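Local coordinates for isomerase/lactonizing enzyme (Agrobacterium tumefaciens, PDB 1RVK), which is of unknown function but belongs to the enolase superfamily and probably catalyses a magnesium-dependent reaction that begins with proton abstraction from a carboxylate substrate, at residues P181-D186 with A207-Y211; D98-A102 with V283-G288; M296-E300 with T322-R326; S136-G140 with Y153-A157. Residues are numbered along the deposited sequence.

Interaction 1 of 4, residues P181-D186 with A207-Y211; sequences PDVKMD and AFHWY
This is a contact between a helix start and a loop, near the C-terminal ends of the barrel strands. Segment 181-186 enters helix 183-197. Segment 207-211 is the irregular loop that follows strand 202-206. Pro181 has a cis peptide bond before it and lies closest to Phe208, with the CA atoms 6.6 Å apart. Asp182 is the N-cap. Its OD1 accepts from N of Met185 (a selenomethionine) at 3.1 Å and, weakly, from Lys184 N at 2.9 Å. The first helical turn closes with Asp186 N to Asp182 O at 3.0 Å.

Tyr211 (chi1 -88°) fills the gap between the segments. Its OH donates to Asp186 OD1 at 2.7 Å. Asp186 takes the m rotamer, and the bond lies at the ring edge. Val183 CG2 packs 3.6 Å from Tyr211 CE2, and Pro181 CG is 3.8 Å from the same CE2. Pro181 CG also makes a CH-pi contact over one face of the Phe208 ring (chi1 t), 3.8 Å from its centroid. Water 1 bridges the segments: it lies 2.6 Å from Asp186 OD1 and accepts from Phe208 N at 3.0 Å. Val183 and Asp186 also touch Leu219 of helix 213-224.

Asp206, a magnesium ligand, immediately precedes Ala207. Such a loop after a metal-bearing strand belongs to the active-site end of the enolase-superfamily barrel.

Interaction 2 of 4, residues D98-A102 with V283-G288; sequences DRTLA and VNDVGG
Segment 98-102 is the regular first part of helix 98-116, with Ala102 N bonded to Asp98 O at 2.9 Å. Segment 283-288 is a short, weakly bonded helix that ends in two glycines. Gly287 leaves it at phi/psi 93/27, and Gly288, at 126/174, is the N-cap of the next helix. Gly288 N donates to Val283 O at 2.7 Å. The CA atoms of Ala102 and Gly288 are 3.7 Å apart; those of Arg99 and Asn284 are 5.5 Å apart. At their backbone angles a CB on either glycine would jam against the preceding carbonyl. Gly287 CA lies 3.4 Å from Asp98 O, and Ala102 CA lies 3.5 Å from Gly287 O, both as CA-H...O contacts.

The contact joins the N-terminal capping domain to the barrel domain, the two-domain plan of the enolase superfamily. Ala102 CB points at the short helix, 3.4 Å from Val283 O and 4.3 Å from Val283 CG1. Arg99 folds back with chi1 to chi3 all m, placing its NE 3.5 Å from Asn284 CG. Asn284 ND2 lies over the guanidinium face. Water 4 accepts from Arg99 NH1 at 3.3 Å and Asn284 ND2 at 3.1 Å. Waters 2 and 3 link Asp98 OD2 to Asp285 O. Asp98 OD1 has a hydrogen bond from Gln89 NE2 and a salt bridge with Lys263 NZ, while Asp285 OD2 is hydrogen-bonded to His309 ND1.

Interaction 3 of 4, residues M296-E300 with T322-R326; sequences MHLAE and TKNCR
The side chain of Asn324 sits at the centre of this contact, on a loop residue that is also the centre of an inverse gamma turn (phi/psi -82/56). Asn324 takes chi1 p and points at helix 289-301. The nearest CA pair is Glu300 and Asn324, 6.3 Å apart. Segment 296-300 is regular helix, with Glu300 N bonded to Met296 O at 3.0 Å. Segment 322-326 is irregular. It runs from the end of helix 313-321 toward strand 328-333, and Cys325 N makes a weak bond to Lys323 O at 2.9 Å.

Met296 is a selenomethionine with all three chi angles m. This coils its side chain toward the loop. Its CE lies 3.2 Å from Thr322 OG1 and 3.7 Å from Cys325 CB. Thr322 OG1 is hydrogen-bonded to Val318 O. Ala299 CB also faces the loop. Met296 and Ala299 touch Cys306 of strand 306-308, and the Asn324 backbone is hydrogen-bonded to Cys306.

The contact joins helix 289-301 to the loop between helix 313-321 and strand 328-333, with strand 306-308 touching both. No clear hydrogen bond crosses the segments, so it rests on close packing: the end of Met296 against Thr322 and Cys325, and Asn324 on the helix.

Interaction 4 of 4, residues S136-G140 with Y153-A157; sequences SIMCG and YGRFA
Ser136 is in the last part of strand 130-137 and its side chain points away from helix 150-163. Its OG is hydrogen-bonded to Glu329 OE1. Ile137 ends the strand at phi/psi -79/135 and points at the helix, with chi1 m and chi2 t. Its CA is 8.6 Å from that of Tyr153, the nearest pair. Ile137 CG2 packs 3.9 Å from Tyr153 CE2, and Ile137 CD1 packs 3.9 Å from Phe156 CD2. Phe156 takes chi1 t; Tyr153 takes chi1 m, and its ring runs beside Ile137 and puts OH against the loop that follows the strand.

Met138, a selenomethionine, turns its side chain end away, but its O lies 3.6 Å from Tyr153 OH. Cys139 CB also points away, and Cys139 C is 3.6 Å from Tyr153 OH. Met138, Cys139 and Gly140 all take polyproline-II angles, with phi near -60° and psi near 160°. Gly140 brings its N to 3.0 Å from Tyr153 OH, at an angle too poor for a hydrogen bond. That hydroxyl is hydrogen-bonded to His171 O. Gly140 CA lies at the edge of the Tyr153 ring, and a CB on Gly140 would clash with the hydroxyl.

The helix is regular here, with Ala157 N bonded to Tyr153 O at 2.9 Å. It leads on to strand 167-171, parallel to 130-137. This strand-to-helix packing is that of a beta-alpha-beta crossover in the barrel domain.

How the interactions relate
Along the chain, segment 98-102 comes first. Interaction 4 follows, then interaction 1, then segment 283-288, and last interaction 3. Interaction 2 therefore spans both 4 and 1, and it ties the N-terminal domain to the barrel. Interactions 1 and 4 are closest, with centres 15 Å apart; strand 167-171 and helix 183-197 follow helix 150-163 in the chain. Interactions 2 and 3 have centres 18 Å apart and lie on consecutive helices, 283-286 and 289-301. Interactions 2 and 4 lie on opposite sides of the chain's centre, with centres 27 Å apart. No two contacts touch. Those of the barrel domain, 1, 3 and 4, are spread round the barrel that carries the magnesium site of Asp206, Glu232 and Glu258.

Interaction 1 of 4, residues P181-D186 with A207-Y211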
loop_
_atom_site.group_PDB
_atom_site.type_symbol
_atom_site.label_atom_id
_atom_site.label_comp_id
_atom_site.label_asym_id
_atom_site.label_seq_id
_atom_site.Cartn_x
_atom_site.Cartn_y
_atom_site.Cartn_z
ATOM N N PRO A 181 21.923 -3.966 7.339
ATOM C CA PRO A 181 21.451 -5.063 6.487
ATOM C C PRO A 181 22.575 -6.037 6.151
ATOM O O PRO A 181 23.753 -5.710 6.294
ATOM C CB PRO A 181 20.944 -4.332 5.255
ATOM C CG PRO A 181 21.984 -3.257 5.098
ATOM C CD PRO A 181 22.205 -2.764 6.530
ATOM N N ASP A 182 22.209 -7.229 5.697
ATOM C CA ASP A 182 23.194 -8.243 5.331
ATOM C C ASP A 182 22.648 -9.059 4.159
ATOM O O ASP A 182 21.698 -9.826 4.320
ATOM C CB ASP A 182 23.471 -9.157 6.531
ATOM C CG ASP A 182 24.638 -10.096 6.296
ATOM O OD1 ASP A 182 24.627 -10.830 5.288
ATOM O OD2 ASP A 182 25.567 -10.104 7.128
ATOM N N VAL A 183 23.243 -8.881 2.980
ATOM C CA VAL A 183 22.799 -9.590 1.785
ATOM C C VAL A 183 22.775 -11.102 1.970
ATOM O O VAL A 183 21.849 -11.770 1.518
ATOM C CB VAL A 183 23.689 -9.257 0.565
ATOM C CG1 VAL A 183 23.315 -10.144 -0.619
ATOM C CG2 VAL A 183 23.519 -7.792 0.193
ATOM N N LYS A 184 23.790 -11.642 2.633
ATOM C CA LYS A 184 23.838 -13.081 2.847
ATOM C C LYS A 184 22.662 -13.575 3.683
ATOM O O LYS A 184 22.106 -14.632 3.398
ATOM C CB LYS A 184 25.160 -13.484 3.501
ATOM C CG LYS A 184 26.343 -13.371 2.557
ATOM C CD LYS A 184 27.632 -13.828 3.213
ATOM C CE LYS A 184 28.788 -13.789 2.223
ATOM N NZ LYS A 184 29.002 -12.420 1.672
HETATM N N MSE A 185 22.286 -12.816 4.709
HETATM C CA MSE A 185 21.162 -13.203 5.556
HETATM C C MSE A 185 19.868 -13.149 4.757
HETATM O O MSE A 185 19.035 -14.050 4.849
HETATM C CB MSE A 185 21.052 -12.278 6.774
HETATM C CG MSE A 185 22.076 -12.547 7.864
HETATM SE SE MSE A 185 21.854 -14.304 8.662
HETATM C CE MSE A 185 20.396 -13.910 9.849
ATOM N N ASP A 186 19.700 -12.088 3.973
ATOM C CA ASP A 186 18.505 -11.937 3.149
ATOM C C ASP A 186 18.350 -13.139 2.220
ATOM O O ASP A 186 17.253 -13.683 2.068
ATOM C CB ASP A 186 18.598 -10.654 2.314
ATOM C CG ASP A 186 18.517 -9.397 3.158
ATOM O OD1 ASP A 186 18.673 -8.289 2.594
ATOM O OD2 ASP A 186 18.291 -9.507 4.383
ATOM N N ALA A 207 13.712 -6.186 -0.130
ATOM C CA ALA A 207 14.795 -6.046 0.837
ATOM C C ALA A 207 15.127 -4.606 1.193
ATOM O O ALA A 207 14.464 -3.678 0.741
ATOM C CB ALA A 207 16.040 -6.748 0.306
ATOM N N PHE A 208 16.149 -4.440 2.027
ATOM C CA PHE A 208 16.634 -3.125 2.454
ATOM C C PHE A 208 16.571 -2.168 1.253
ATOM O O PHE A 208 17.187 -2.414 0.219
ATOM C CB PHE A 208 18.066 -3.293 2.970
ATOM C CG PHE A 208 18.735 -2.016 3.361
ATOM C CD1 PHE A 208 19.814 -1.536 2.623
ATOM C CD2 PHE A 208 18.326 -1.312 4.490
ATOM C CE1 PHE A 208 20.478 -0.372 3.008
ATOM C CE2 PHE A 208 18.983 -0.147 4.881
ATOM C CZ PHE A 208 20.060 0.321 4.140
ATOM N N HIS A 209 15.828 -1.073 1.404
ATOM C CA HIS A 209 15.606 -0.110 0.322
ATOM C C HIS A 209 16.751 0.800 -0.113
ATOM O O HIS A 209 16.545 1.663 -0.969
ATOM C CB HIS A 209 14.421 0.794 0.673
ATOM C CG HIS A 209 13.266 0.076 1.297
ATOM N ND1 HIS A 209 12.555 -0.906 0.645
ATOM C CD2 HIS A 209 12.675 0.229 2.506
ATOM C CE1 HIS A 209 11.573 -1.327 1.423
ATOM N NE2 HIS A 209 11.624 -0.653 2.559
ATOM N N TRP A 210 17.943 0.624 0.448
ATOM C CA TRP A 210 19.054 1.502 0.093
ATOM C C TRP A 210 20.388 0.795 -0.148
ATOM O O TRP A 210 21.451 1.369 0.110
ATOM C CB TRP A 210 19.245 2.555 1.191
ATOM C CG TRP A 210 18.008 3.337 1.543
ATOM C CD1 TRP A 210 17.619 4.538 1.024
ATOM C CD2 TRP A 210 17.024 2.986 2.525
ATOM N NE1 TRP A 210 16.456 4.963 1.630
ATOM C CE2 TRP A 210 16.070 4.028 2.554
ATOM C CE3 TRP A 210 16.857 1.891 3.383
ATOM C CZ2 TRP A 210 14.963 4.008 3.410
ATOM C CZ3 TRP A 210 15.755 1.870 4.235
ATOM C CH2 TRP A 210 14.823 2.924 4.240
ATOM N N TYR A 211 20.347 -0.442 -0.635
ATOM C CA TYR A 211 21.585 -1.173 -0.919
ATOM C C TYR A 211 22.347 -0.488 -2.045
ATOM O O TYR A 211 21.750 0.124 -2.929
ATOM C CB TYR A 211 21.289 -2.604 -1.378
ATOM C CG TYR A 211 21.158 -3.638 -0.283
ATOM C CD1 TYR A 211 20.049 -4.481 -0.236
ATOM C CD2 TYR A 211 22.163 -3.813 0.672
ATOM C CE1 TYR A 211 19.939 -5.477 0.732
ATOM C CE2 TYR A 211 22.064 -4.808 1.647
ATOM C CZ TYR A 211 20.947 -5.636 1.667
ATOM O OH TYR A 211 20.839 -6.628 2.607
HETATM O O HOH W 1 17.108 -6.627 3.798
#

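Interaction 2 of 4, residues D98-A102 with V283-G288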
loop_
_atom_site.group_PDB
_atom_site.type_symbol
_atom_site.label_atom_id
_atom_site.label_comp_id
_atom_site.label_asym_id
_atom_site.label_seq_id
_atom_site.Cartn_x
_atom_site.Cartn_y
_atom_site.Cartn_z
ATOM N N ASP A 98 1.732 14.209 -0.872
ATOM C CA ASP A 98 0.955 13.274 -1.682
ATOM C C ASP A 98 0.033 12.497 -0.750
ATOM O O ASP A 98 -1.056 12.076 -1.148
ATOM C CB ASP A 98 1.861 12.285 -2.430
ATOM C CG ASP A 98 2.712 12.951 -3.495
ATOM O OD1 ASP A 98 2.360 14.066 -3.939
ATOM O OD2 ASP A 98 3.729 12.345 -3.902
ATOM N N ARG A 99 0.473 12.302 0.490
ATOM C CA ARG A 99 -0.336 11.592 1.471
ATOM C C ARG A 99 -1.628 12.358 1.751
ATOM O O ARG A 99 -2.689 11.755 1.901
ATOM C CB ARG A 99 0.442 11.383 2.777
ATOM C CG ARG A 99 1.488 10.272 2.713
ATOM C CD ARG A 99 0.852 8.928 2.369
ATOM N NE ARG A 99 0.030 8.389 3.451
ATOM C CZ ARG A 99 0.513 7.812 4.548
ATOM N NH1 ARG A 99 -0.315 7.353 5.478
ATOM N NH2 ARG A 99 1.822 7.681 4.714
ATOM N N THR A 100 -1.546 13.684 1.829
ATOM C CA THR A 100 -2.752 14.478 2.073
ATOM C C THR A 100 -3.666 14.393 0.848
ATOM O O THR A 100 -4.883 14.269 0.973
ATOM C CB THR A 100 -2.415 15.961 2.357
ATOM O OG1 THR A 100 -1.668 16.055 3.574
ATOM C CG2 THR A 100 -3.688 16.784 2.500
ATOM N N LEU A 101 -3.075 14.461 -0.341
ATOM C CA LEU A 101 -3.852 14.363 -1.570
ATOM C C LEU A 101 -4.591 13.026 -1.628
ATOM O O LEU A 101 -5.746 12.960 -2.048
ATOM C CB LEU A 101 -2.928 14.478 -2.790
ATOM C CG LEU A 101 -2.546 15.855 -3.343
ATOM C CD1 LEU A 101 -3.711 16.391 -4.139
ATOM C CD2 LEU A 101 -2.149 16.807 -2.226
ATOM N N ALA A 102 -3.919 11.960 -1.203
ATOM C CA ALA A 102 -4.507 10.625 -1.236
ATOM C C ALA A 102 -5.749 10.476 -0.368
ATOM O O ALA A 102 -6.753 9.912 -0.810
ATOM C CB ALA A 102 -3.467 9.585 -0.823
ATOM N N VAL A 283 -2.034 3.896 -3.858
ATOM C CA VAL A 283 -2.851 5.069 -3.571
ATOM C C VAL A 283 -2.107 6.088 -2.713
ATOM O O VAL A 283 -2.123 7.286 -3.009
ATOM C CB VAL A 283 -4.169 4.668 -2.882
ATOM C CG1 VAL A 283 -4.926 5.906 -2.432
ATOM C CG2 VAL A 283 -5.021 3.861 -3.856
ATOM N N ASN A 284 -1.443 5.624 -1.660
ATOM C CA ASN A 284 -0.707 6.545 -0.799
ATOM C C ASN A 284 0.558 7.080 -1.453
ATOM O O ASN A 284 1.026 8.171 -1.120
ATOM C CB ASN A 284 -0.330 5.875 0.526
ATOM C CG ASN A 284 -1.472 5.866 1.511
ATOM O OD1 ASN A 284 -2.487 6.524 1.297
ATOM N ND2 ASN A 284 -1.308 5.132 2.606
ATOM N N ASP A 285 1.108 6.315 -2.389
ATOM C CA ASP A 285 2.339 6.710 -3.048
ATOM C C ASP A 285 2.197 7.732 -4.165
ATOM O O ASP A 285 3.110 8.529 -4.390
ATOM C CB ASP A 285 3.049 5.469 -3.583
ATOM C CG ASP A 285 3.315 4.448 -2.498
ATOM O OD1 ASP A 285 4.091 4.752 -1.563
ATOM O OD2 ASP A 285 2.737 3.347 -2.576
ATOM N N VAL A 286 1.068 7.726 -4.862
ATOM C CA VAL A 286 0.895 8.670 -5.961
ATOM C C VAL A 286 -0.170 9.729 -5.733
ATOM O O VAL A 286 -0.501 10.488 -6.644
ATOM C CB VAL A 286 0.610 7.936 -7.287
ATOM C CG1 VAL A 286 1.745 6.958 -7.583
ATOM C CG2 VAL A 286 -0.725 7.213 -7.216
ATOM N N GLY A 287 -0.714 9.779 -4.521
ATOM C CA GLY A 287 -1.698 10.802 -4.214
ATOM C C GLY A 287 -3.170 10.501 -4.397
ATOM O O GLY A 287 -3.954 11.418 -4.635
ATOM N N GLY A 288 -3.561 9.234 -4.300
ATOM C CA GLY A 288 -4.971 8.912 -4.430
ATOM C C GLY A 288 -5.354 7.869 -5.460
ATOM O O GLY A 288 -4.521 7.377 -6.226
HETATM O O HOH W 2 4.819 10.501 -2.493
HETATM O O HOH W 3 4.434 10.179 -6.081
HETATM O O HOH W 4 -3.268 6.006 4.904
#

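Interaction 3 of 4, residues M296-E300 with T322-R326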
loop_
_atom_site.group_PDB
_atom_site.type_symbol
_atom_site.label_atom_id
_atom_site.label_comp_id
_atom_site.label_asym_id
_atom_site.label_seq_id
_atom_site.Cartn_x
_atom_site.Cartn_y
_atom_site.Cartn_z
HETATM N N MSE A 296 -2.061 2.910 -13.672
HETATM C CA MSE A 296 -2.441 1.578 -14.147
HETATM C C MSE A 296 -2.638 1.608 -15.660
HETATM O O MSE A 296 -2.210 0.702 -16.374
HETATM C CB MSE A 296 -3.748 1.107 -13.490
HETATM C CG MSE A 296 -3.696 0.901 -11.983
HETATM SE SE MSE A 296 -2.430 -0.453 -11.430
HETATM C CE MSE A 296 -3.086 -1.946 -12.479
ATOM N N HIS A 297 -3.292 2.659 -16.145
ATOM C CA HIS A 297 -3.549 2.807 -17.576
ATOM C C HIS A 297 -2.250 3.050 -18.338
ATOM O O HIS A 297 -2.058 2.541 -19.442
ATOM C CB HIS A 297 -4.530 3.960 -17.795
ATOM C CG HIS A 297 -5.860 3.736 -17.146
ATOM N ND1 HIS A 297 -6.759 4.753 -16.913
ATOM C CD2 HIS A 297 -6.443 2.603 -16.687
ATOM C CE1 HIS A 297 -7.840 4.256 -16.337
ATOM N NE2 HIS A 297 -7.674 2.954 -16.189
ATOM N N LEU A 298 -1.366 3.838 -17.740
ATOM C CA LEU A 298 -0.065 4.129 -18.332
ATOM C C LEU A 298 0.668 2.809 -18.580
ATOM O O LEU A 298 1.146 2.541 -19.684
ATOM C CB LEU A 298 0.746 5.005 -17.375
ATOM C CG LEU A 298 2.259 5.100 -17.598
ATOM C CD1 LEU A 298 2.560 5.806 -18.919
ATOM C CD2 LEU A 298 2.888 5.854 -16.434
ATOM N N ALA A 299 0.753 1.981 -17.542
ATOM C CA ALA A 299 1.432 0.699 -17.657
ATOM C C ALA A 299 0.781 -0.185 -18.713
ATOM O O ALA A 299 1.466 -0.783 -19.550
ATOM C CB ALA A 299 1.431 -0.018 -16.305
ATOM N N GLU A 300 -0.543 -0.268 -18.679
ATOM C CA GLU A 300 -1.265 -1.096 -19.637
ATOM C C GLU A 300 -0.975 -0.708 -21.084
ATOM O O GLU A 300 -0.854 -1.579 -21.944
ATOM C CB GLU A 300 -2.773 -1.023 -19.389
ATOM C CG GLU A 300 -3.567 -1.924 -20.321
ATOM C CD GLU A 300 -5.051 -1.632 -20.289
ATOM O OE1 GLU A 300 -5.786 -2.199 -21.120
ATOM O OE2 GLU A 300 -5.483 -0.836 -19.434
ATOM N N THR A 322 -8.972 -2.878 -12.423
ATOM C CA THR A 322 -8.003 -3.033 -13.502
ATOM C C THR A 322 -7.590 -4.477 -13.770
ATOM O O THR A 322 -7.768 -5.357 -12.926
ATOM C CB THR A 322 -6.743 -2.192 -13.218
ATOM O OG1 THR A 322 -6.171 -2.594 -11.968
ATOM C CG2 THR A 322 -7.102 -0.714 -13.144
ATOM N N LYS A 323 -7.034 -4.711 -14.954
ATOM C CA LYS A 323 -6.610 -6.047 -15.358
ATOM C C LYS A 323 -5.118 -6.321 -15.212
ATOM O O LYS A 323 -4.723 -7.424 -14.828
ATOM C CB LYS A 323 -7.011 -6.295 -16.818
ATOM C CG LYS A 323 -6.422 -7.562 -17.436
ATOM C CD LYS A 323 -6.815 -7.678 -18.906
ATOM C CE LYS A 323 -6.198 -8.902 -19.572
ATOM N NZ LYS A 323 -4.715 -8.788 -19.690
ATOM N N ASN A 324 -4.295 -5.318 -15.513
ATOM C CA ASN A 324 -2.846 -5.490 -15.476
ATOM C C ASN A 324 -2.154 -5.376 -14.127
ATOM O O ASN A 324 -1.227 -4.587 -13.952
ATOM C CB ASN A 324 -2.178 -4.544 -16.481
ATOM C CG ASN A 324 -2.413 -3.079 -16.165
ATOM O OD1 ASN A 324 -1.496 -2.261 -16.280
ATOM N ND2 ASN A 324 -3.640 -2.733 -15.785
ATOM N N CYS A 325 -2.609 -6.187 -13.184
ATOM C CA CYS A 325 -2.050 -6.235 -11.839
ATOM C C CYS A 325 -2.288 -7.666 -11.377
ATOM O O CYS A 325 -3.429 -8.113 -11.306
ATOM C CB CYS A 325 -2.778 -5.251 -10.918
ATOM S SG CYS A 325 -2.209 -5.282 -9.212
ATOM N N ARG A 326 -1.216 -8.387 -11.075
ATOM C CA ARG A 326 -1.352 -9.775 -10.662
ATOM C C ARG A 326 -1.943 -9.975 -9.269
ATOM O O ARG A 326 -2.695 -10.928 -9.046
ATOM C CB ARG A 326 0.010 -10.478 -10.751
ATOM C CG ARG A 326 -0.040 -11.982 -10.535
ATOM C CD ARG A 326 1.366 -12.588 -10.508
ATOM N NE ARG A 326 2.004 -12.626 -11.823
ATOM C CZ ARG A 326 1.772 -13.561 -12.739
ATOM N NH1 ARG A 326 2.396 -13.520 -13.908
ATOM N NH2 ARG A 326 0.922 -14.546 -12.481
#

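Interaction 4 of 4, residues S136-G140 with Y153-A157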
loop_
_atom_site.group_PDB
_atom_site.type_symbol
_atom_site.label_atom_id
_atom_site.label_comp_id
_atom_site.label_asym_id
_atom_site.label_seq_id
_atom_site.Cartn_x
_atom_site.Cartn_y
_atom_site.Cartn_z
ATOM N N SER A 136 2.090 -10.551 2.396
ATOM C CA SER A 136 3.234 -9.651 2.506
ATOM C C SER A 136 3.755 -9.669 3.942
ATOM O O SER A 136 3.127 -9.119 4.846
ATOM C CB SER A 136 2.800 -8.236 2.105
ATOM O OG SER A 136 3.891 -7.467 1.636
ATOM N N ILE A 137 4.908 -10.301 4.136
ATOM C CA ILE A 137 5.516 -10.441 5.458
ATOM C C ILE A 137 6.256 -9.202 5.959
ATOM O O ILE A 137 7.020 -8.581 5.218
ATOM C CB ILE A 137 6.496 -11.632 5.475
ATOM C CG1 ILE A 137 5.780 -12.898 5.001
ATOM C CG2 ILE A 137 7.040 -11.842 6.884
ATOM C CD1 ILE A 137 6.694 -14.098 4.837
HETATM N N MSE A 138 6.028 -8.853 7.224
HETATM C CA MSE A 138 6.686 -7.698 7.841
HETATM C C MSE A 138 8.206 -7.786 7.777
HETATM O O MSE A 138 8.774 -8.871 7.618
HETATM C CB MSE A 138 6.306 -7.574 9.320
HETATM C CG MSE A 138 4.897 -7.106 9.605
HETATM SE SE MSE A 138 4.698 -6.657 11.491
HETATM C CE MSE A 138 3.044 -5.672 11.373
ATOM N N CYS A 139 8.857 -6.636 7.920
ATOM C CA CYS A 139 10.312 -6.568 7.923
ATOM C C CYS A 139 10.826 -7.478 9.031
ATOM O O CYS A 139 10.121 -7.738 10.005
ATOM C CB CYS A 139 10.784 -5.138 8.199
ATOM S SG CYS A 139 10.412 -3.958 6.888
ATOM N N GLY A 140 12.057 -7.951 8.883
ATOM C CA GLY A 140 12.629 -8.825 9.891
ATOM C C GLY A 140 12.831 -8.154 11.238
ATOM O O GLY A 140 12.880 -6.926 11.341
ATOM N N TYR A 153 11.425 -17.375 8.774
ATOM C CA TYR A 153 10.679 -16.976 7.589
ATOM C C TYR A 153 10.117 -18.212 6.906
ATOM O O TYR A 153 8.986 -18.204 6.417
ATOM C CB TYR A 153 11.571 -16.212 6.608
ATOM C CG TYR A 153 11.667 -14.733 6.898
ATOM C CD1 TYR A 153 12.595 -14.236 7.810
ATOM C CD2 TYR A 153 10.821 -13.826 6.255
ATOM C CE1 TYR A 153 12.684 -12.863 8.073
ATOM C CE2 TYR A 153 10.899 -12.459 6.509
ATOM C CZ TYR A 153 11.833 -11.985 7.417
ATOM O OH TYR A 153 11.920 -10.631 7.656
ATOM N N GLY A 154 10.917 -19.272 6.875
ATOM C CA GLY A 154 10.473 -20.504 6.254
ATOM C C GLY A 154 9.259 -21.076 6.959
ATOM O O GLY A 154 8.317 -21.534 6.319
ATOM N N ARG A 155 9.281 -21.047 8.285
ATOM C CA ARG A 155 8.179 -21.575 9.077
ATOM C C ARG A 155 6.915 -20.744 8.897
ATOM O O ARG A 155 5.814 -21.285 8.794
ATOM C CB ARG A 155 8.568 -21.619 10.558
ATOM C CG ARG A 155 9.660 -22.633 10.879
ATOM C CD ARG A 155 9.155 -24.064 10.724
ATOM N NE ARG A 155 10.206 -25.046 10.985
ATOM C CZ ARG A 155 9.994 -26.349 11.154
ATOM N NH1 ARG A 155 8.762 -26.844 11.095
ATOM N NH2 ARG A 155 11.017 -27.163 11.384
ATOM N N PHE A 156 7.063 -19.425 8.857
ATOM C CA PHE A 156 5.890 -18.584 8.684
ATOM C C PHE A 156 5.307 -18.803 7.289
ATOM O O PHE A 156 4.088 -18.826 7.113
ATOM C CB PHE A 156 6.251 -17.110 8.893
ATOM C CG PHE A 156 5.058 -16.198 8.929
ATOM C CD1 PHE A 156 3.904 -16.567 9.618
ATOM C CD2 PHE A 156 5.099 -14.955 8.304
ATOM C CE1 PHE A 156 2.804 -15.710 9.687
ATOM C CE2 PHE A 156 4.010 -14.092 8.367
ATOM C CZ PHE A 156 2.857 -14.468 9.060
ATOM N N ALA A 157 6.181 -18.982 6.301
ATOM C CA ALA A 157 5.741 -19.211 4.927
ATOM C C ALA A 157 4.859 -20.455 4.834
ATOM O O ALA A 157 3.869 -20.468 4.106
ATOM C CB ALA A 157 6.952 -19.351 4.004
#